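Local structure of N(G),N(G)-dimethylarginine dimethylaminohydrolase (Pseudomonas aeruginosa, 1H70) at residues Ser201-Cys206 with Ala217-Thr222. The protein hydrolyses N(G),N(G)-dimethyl-L-arginine and N(G)-monomethyl-L-arginine, two inhibitors of nitric oxide synthase, to L-citrulline and dimethylamine or methylamine. The protein carries 1 engineered substitution. Residues are numbered along the deposited sequence; the frame is centred on the assembly and turned at random.
Sequences SYAANC and AGYPRT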
# COMPACT_ATOMS: atom_id res chain seq x y z
N SER A 201 4.47 -14.74 -6.78
CA SER A 201 4.89 -13.85 -5.69
C SER A 201 4.30 -12.44 -5.74
O SER A 201 3.98 -11.88 -4.69
CB SER A 201 6.43 -13.74 -5.66
OG SER A 201 6.90 -13.12 -6.86
N TYR A 202 4.21 -11.84 -6.93
CA TYR A 202 3.66 -10.49 -7.07
C TYR A 202 2.28 -10.40 -6.44
O TYR A 202 1.95 -9.40 -5.82
CB TYR A 202 3.54 -10.10 -8.55
CG TYR A 202 3.02 -8.70 -8.86
CD1 TYR A 202 3.74 -7.56 -8.48
CD2 TYR A 202 1.84 -8.52 -9.56
CE1 TYR A 202 3.27 -6.27 -8.80
CE2 TYR A 202 1.37 -7.26 -9.87
CZ TYR A 202 2.08 -6.14 -9.50
OH TYR A 202 1.61 -4.88 -9.82
N ALA A 203 1.49 -11.47 -6.56
CA ALA A 203 0.13 -11.48 -6.01
C ALA A 203 0.01 -11.51 -4.49
O ALA A 203 -1.09 -11.63 -3.97
CB ALA A 203 -0.72 -12.58 -6.65
N ALA A 204 1.11 -11.39 -3.76
CA ALA A 204 1.01 -11.30 -2.30
C ALA A 204 0.51 -9.90 -1.96
O ALA A 204 0.07 -9.64 -0.83
CB ALA A 204 2.35 -11.51 -1.62
N ASN A 205 0.62 -8.99 -2.93
CA ASN A 205 0.12 -7.62 -2.69
C ASN A 205 -1.31 -7.56 -3.25
O ASN A 205 -1.50 -7.62 -4.47
CB ASN A 205 1.06 -6.62 -3.37
CG ASN A 205 0.72 -5.17 -3.06
OD1 ASN A 205 1.56 -4.41 -2.55
ND2 ASN A 205 -0.46 -4.75 -3.40
N CYS A 206 -2.30 -7.55 -2.35
CA CYS A 206 -3.72 -7.47 -2.68
C CYS A 206 -4.38 -6.55 -1.67
O CYS A 206 -3.79 -6.27 -0.64
CB CYS A 206 -4.44 -8.83 -2.59
SG CYS A 206 -3.86 -10.07 -3.78
N ALA A 217 -4.40 -9.21 -12.02
CA ALA A 217 -4.90 -10.25 -12.92
C ALA A 217 -3.72 -11.11 -13.39
O ALA A 217 -2.61 -10.59 -13.52
CB ALA A 217 -5.59 -9.63 -14.11
N GLY A 218 -3.97 -12.40 -13.62
CA GLY A 218 -2.92 -13.31 -14.07
C GLY A 218 -2.26 -14.19 -13.02
O GLY A 218 -1.19 -14.76 -13.26
N TYR A 219 -2.90 -14.34 -11.85
CA TYR A 219 -2.36 -15.13 -10.74
C TYR A 219 -3.48 -16.06 -10.27
O TYR A 219 -4.11 -15.86 -9.25
CB TYR A 219 -1.80 -14.18 -9.66
CG TYR A 219 -0.71 -13.28 -10.24
CD1 TYR A 219 -0.99 -11.98 -10.64
CD2 TYR A 219 0.59 -13.76 -10.44
CE1 TYR A 219 0.01 -11.17 -11.20
CE2 TYR A 219 1.57 -12.96 -10.99
CZ TYR A 219 1.29 -11.67 -11.37
OH TYR A 219 2.29 -10.89 -11.92
N PRO A 220 -3.75 -17.10 -11.06
CA PRO A 220 -4.87 -18.00 -10.77
C PRO A 220 -4.83 -18.81 -9.48
O PRO A 220 -5.91 -19.05 -8.92
CB PRO A 220 -4.92 -18.94 -11.99
CG PRO A 220 -3.72 -18.69 -12.80
CD PRO A 220 -3.02 -17.46 -12.29
N ARG A 221 -3.66 -19.24 -9.02
CA ARG A 221 -3.64 -20.04 -7.80
C ARG A 221 -4.03 -19.19 -6.59
O ARG A 221 -4.77 -19.61 -5.71
CB ARG A 221 -2.29 -20.70 -7.59
CG ARG A 221 -1.99 -21.83 -8.58
CD ARG A 221 -0.59 -22.40 -8.38
NE ARG A 221 -0.52 -23.09 -7.10
CZ ARG A 221 0.57 -23.62 -6.56
NH1 ARG A 221 1.74 -23.53 -7.16
NH2 ARG A 221 0.48 -24.23 -5.38
N THR A 222 -3.49 -17.98 -6.56
CA THR A 222 -3.76 -17.04 -5.49
C THR A 222 -5.21 -16.60 -5.52
O THR A 222 -5.88 -16.50 -4.49
CB THR A 222 -2.84 -15.81 -5.63
OG1 THR A 222 -1.48 -16.22 -5.43
CG2 THR A 222 -3.18 -14.80 -4.53
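Tyr202 and Tyr219 meet ring to ring at an oblique angle. Their planes are turned 48° apart and their centroids lie 5.8 Å from each other. Tyr219 CE1 sits at the edge of the Tyr202 ring, in its plane, 3.6 Å from Tyr202 CD2. Tyr219 OH lies 3.4 Å from Tyr202 CD2 and also near Tyr202 CB. It packs near the root of the Tyr202 side chain, not near its hydroxyl. With CG anti to the backbone N (chi1 -178°), Tyr202 turns CB and CD2 to the end of Tyr219. Tyr202 OH hydrogen-bonds to Gly246 O and Thr238 OG1. These two bonds tether the far end of the ring.

The remaining contacts are van der Waals packing around the methyl of Ala203. Its CB lies 3.6 Å from Tyr219 CB and also touches the start of that ring. On the helix, Thr222 approaches the same methyl with CB, OG1 and CG2. Thr222 CG2 also lies 3.8 Å from Ala203 O.

Glu200, the residue before Ser201, ties its end of segment 201-206 to helix 220-227. Its OE1 bonds to Thr222 OG1 and its OE2 to Arg221 N, in the first turn. The helix dipole would probably favour the carboxylate's charge there. Tyr219 is the N-cap residue.

The arrangement packs a 3-10 turn against a helix N-terminus; in sequence the two flank strands 207-209 and 212-216. The Tyr202 side chain is about 8 Å from the bound citrulline, in the second shell of the active site of this pentein (alpha/beta propeller) fold.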